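Ferritin (Ulva pertusa, PDB 3VNX) stores iron inside a hollow 24-subunit shell of four-helix-bundle subunits and acts as a ferroxidase, oxidising ferrous iron for deposition. Local coordinates at the interface of chains A and B. Residues are numbered along the deposited sequence; one frame, centred on the assembly and turned at random. Chains: chain A/B, ferritin.

The interface of chains A and B. Residues chain A 59-60, 62-63, 80; chain B 52, 91, 94, 104, 106.
B:Met94 lays its terminal methyl over one face of the A:His59 imidazole, CE lying 3.7 Å from the ring centroid and displaced toward the rim, a CH-pi contact at the apolar centre of this patch. The bend at the end of the methionine chain (chi3 62°) brings CE over that ring. B:Val104 packs against A:Ser63, its CB 3.8 Å from A:Ser63 CB, while B:Leu106 CD1 reaches the backbone and methyl of A:Ala60 more loosely. A second CH-pi contact runs the opposite way: A:Lys80 sets CE above a face of the B:His91 ring, 3.5 Å from its centroid, so the lysine contributes its aliphatic stem here. A:His62 approaches B:His91 roughly at a right angle, with NE2 3.3 Å from the B:His91 carbon CE1.

The direct hydrogen bonds across the contact use the edge of A:His59, in the plane of its ring. ND1 and the B:Tyr52 phenol OH form a nearly straight hydrogen bond of 2.6 Å (170° at the hydrogen), the two rings standing edge to face. At the second ring nitrogen, NE2, also in the plane of the ring, a somewhat less straight hydrogen bond joins B:His91 ND1 at 3.0 Å (159° at the hydrogen). Donor and acceptor are not resolved in either bond, but together they fix the rotation of the ring and satisfy both its nitrogens. A leucine at A:His59 would probably leave B:Tyr52 OH and B:His91 ND1 without these partners and deprive the B:Met94 methyl of its flat aromatic platform.

The chains are copies related by a two-fold axis, so the arrangement recurs with the chains exchanged, as expected for a subunit pair of the ferritin shell. At the rim, water 1 links the backbones, lying 3.0 Å from B:Val104 N and also hydrogen-bonded to the carbonyl oxygen of A:Ser63.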
ATOM      1  N   HIS A  59     -47.733 -13.058  -4.503  1.00 39.63           N
ATOM      2  CA  HIS A  59     -47.328 -13.570  -3.208  1.00 41.61           C
ATOM      3  C   HIS A  59     -47.967 -14.941  -2.963  1.00 46.49           C
ATOM      4  O   HIS A  59     -47.341 -15.837  -2.382  1.00 39.40           O
ATOM      5  CB  HIS A  59     -47.685 -12.593  -2.091  1.00 41.86           C
ATOM      6  CG  HIS A  59     -46.762 -12.676  -0.920  1.00 43.76           C
ATOM      7  ND1 HIS A  59     -46.793 -11.768   0.121  1.00 46.33           N
ATOM      8  CD2 HIS A  59     -45.765 -13.544  -0.628  1.00 37.25           C
ATOM      9  CE1 HIS A  59     -45.863 -12.085   1.004  1.00 41.42           C
ATOM     10  NE2 HIS A  59     -45.227 -13.164   0.575  1.00 42.10           N
ATOM     11  N   ALA A  60     -49.204 -15.114  -3.422  1.00 40.01           N
ATOM     12  CA  ALA A  60     -49.862 -16.416  -3.288  1.00 49.01           C
ATOM     13  C   ALA A  60     -49.131 -17.485  -4.125  1.00 50.79           C
ATOM     14  O   ALA A  60     -48.924 -18.625  -3.671  1.00 43.26           O
ATOM     15  CB  ALA A  60     -51.343 -16.321  -3.665  1.00 36.76           C
ATOM     16  N   HIS A  62     -46.073 -17.518  -4.844  1.00 47.09           N
ATOM     17  CA  HIS A  62     -44.861 -17.821  -4.115  1.00 48.99           C
ATOM     18  C   HIS A  62     -45.105 -18.924  -3.084  1.00 50.59           C
ATOM     19  O   HIS A  62     -44.332 -19.895  -2.986  1.00 43.86           O
ATOM     20  CB  HIS A  62     -44.325 -16.573  -3.421  1.00 37.69           C
ATOM     21  CG  HIS A  62     -43.413 -16.884  -2.283  1.00 43.81           C
ATOM     22  ND1 HIS A  62     -42.100 -17.269  -2.465  1.00 43.13           N
ATOM     23  CD2 HIS A  62     -43.630 -16.903  -0.944  1.00 49.67           C
ATOM     24  CE1 HIS A  62     -41.545 -17.495  -1.287  1.00 47.71           C
ATOM     25  NE2 HIS A  62     -42.451 -17.279  -0.348  1.00 47.92           N
ATOM     26  N   SER A  63     -46.172 -18.769  -2.303  1.00 46.66           N
ATOM     27  CA  SER A  63     -46.448 -19.744  -1.255  1.00 53.85           C
ATOM     28  C   SER A  63     -46.749 -21.107  -1.847  1.00 46.41           C
ATOM     29  O   SER A  63     -46.444 -22.140  -1.250  1.00 46.71           O
ATOM     30  CB  SER A  63     -47.586 -19.281  -0.348  1.00 52.47           C
ATOM     31  OG  SER A  63     -47.098 -18.342   0.595  1.00 57.11           O
ATOM     32  N   LYS A  80     -41.847 -14.208  -5.128  1.00 39.36           N
ATOM     33  CA  LYS A  80     -41.705 -13.266  -4.029  1.00 45.37           C
ATOM     34  C   LYS A  80     -41.171 -11.938  -4.567  1.00 44.85           C
ATOM     35  O   LYS A  80     -41.675 -10.868  -4.209  1.00 44.78           O
ATOM     36  CB  LYS A  80     -40.808 -13.813  -2.912  1.00 38.18           C
ATOM     37  CG  LYS A  80     -40.526 -12.792  -1.798  1.00 46.44           C
ATOM     38  CD  LYS A  80     -41.818 -12.147  -1.261  1.00 46.48           C
ATOM     39  CE  LYS A  80     -41.603 -11.455   0.092  1.00 47.17           C
ATOM     40  NZ  LYS A  80     -40.644 -10.315   0.027  1.00 48.99           N
TER
ATOM     41  N   TYR B  52     -50.626  -8.672   7.452  1.00 42.83           N
ATOM     42  CA  TYR B  52     -50.867  -8.143   6.115  1.00 43.13           C
ATOM     43  C   TYR B  52     -51.818  -6.941   6.146  1.00 38.00           C
ATOM     44  O   TYR B  52     -51.571  -5.955   5.455  1.00 43.64           O
ATOM     45  CB  TYR B  52     -51.349  -9.229   5.149  1.00 42.50           C
ATOM     46  CG  TYR B  52     -50.508  -9.338   3.889  1.00 44.31           C
ATOM     47  CD1 TYR B  52     -50.280  -8.219   3.089  1.00 42.97           C
ATOM     48  CD2 TYR B  52     -49.945 -10.557   3.496  1.00 40.96           C
ATOM     49  CE1 TYR B  52     -49.504  -8.300   1.933  1.00 41.38           C
ATOM     50  CE2 TYR B  52     -49.174 -10.659   2.329  1.00 37.12           C
ATOM     51  CZ  TYR B  52     -48.957  -9.520   1.551  1.00 48.35           C
ATOM     52  OH  TYR B  52     -48.199  -9.585   0.390  1.00 45.24           O
ATOM     53  N   HIS B  91     -44.843 -12.422   5.685  1.00 38.45           N
ATOM     54  CA  HIS B  91     -43.984 -13.332   4.921  1.00 43.44           C
ATOM     55  C   HIS B  91     -43.283 -14.419   5.762  1.00 45.38           C
ATOM     56  O   HIS B  91     -43.147 -15.572   5.317  1.00 39.30           O
ATOM     57  CB  HIS B  91     -42.942 -12.537   4.129  1.00 46.66           C
ATOM     58  CG  HIS B  91     -42.136 -13.376   3.187  1.00 55.13           C
ATOM     59  ND1 HIS B  91     -42.649 -13.877   2.009  1.00 50.10           N
ATOM     60  CD2 HIS B  91     -40.851 -13.814   3.254  1.00 45.34           C
ATOM     61  CE1 HIS B  91     -41.717 -14.582   1.388  1.00 47.60           C
ATOM     62  NE2 HIS B  91     -40.619 -14.555   2.121  1.00 46.46           N
ATOM     63  N   MET B  94     -45.834 -16.980   6.689  1.00 38.84           N
ATOM     64  CA  MET B  94     -46.100 -17.825   5.531  1.00 44.95           C
ATOM     65  C   MET B  94     -44.980 -18.834   5.365  1.00 40.10           C
ATOM     66  O   MET B  94     -45.215 -20.022   5.103  1.00 39.03           O
ATOM     67  CB  MET B  94     -46.266 -16.963   4.277  1.00 39.36           C
ATOM     68  CG  MET B  94     -47.386 -15.932   4.428  1.00 41.39           C
ATOM     69  SD  MET B  94     -47.389 -14.611   3.208  1.00 43.89           S
ATOM     70  CE  MET B  94     -47.634 -15.557   1.691  1.00 43.18           C
ATOM     71  N   VAL B 104     -50.645 -21.969   3.099  1.00 49.77           N
ATOM     72  CA  VAL B 104     -50.987 -20.569   3.259  1.00 43.11           C
ATOM     73  C   VAL B 104     -52.349 -20.259   2.624  1.00 48.92           C
ATOM     74  O   VAL B 104     -52.604 -20.593   1.467  1.00 48.08           O
ATOM     75  CB  VAL B 104     -49.896 -19.663   2.627  1.00 42.91           C
ATOM     76  CG1 VAL B 104     -50.418 -18.217   2.412  1.00 38.75           C
ATOM     77  CG2 VAL B 104     -48.613 -19.696   3.467  1.00 43.37           C
ATOM     78  N   LEU B 106     -54.418 -16.824   1.863  1.00 41.65           N
ATOM     79  CA  LEU B 106     -54.428 -15.372   1.923  1.00 48.01           C
ATOM     80  C   LEU B 106     -55.863 -14.891   1.851  1.00 50.71           C
ATOM     81  O   LEU B 106     -56.641 -15.323   0.998  1.00 47.59           O
ATOM     82  CB  LEU B 106     -53.597 -14.763   0.784  1.00 50.36           C
ATOM     83  CG  LEU B 106     -52.080 -14.763   0.978  1.00 50.29           C
ATOM     84  CD1 LEU B 106     -51.381 -14.088  -0.192  1.00 43.30           C
ATOM     85  CD2 LEU B 106     -51.719 -14.084   2.297  1.00 45.38           C
TER
HETATM   86  O   HOH W   1     -48.881 -22.837   0.842  1.00 49.48           O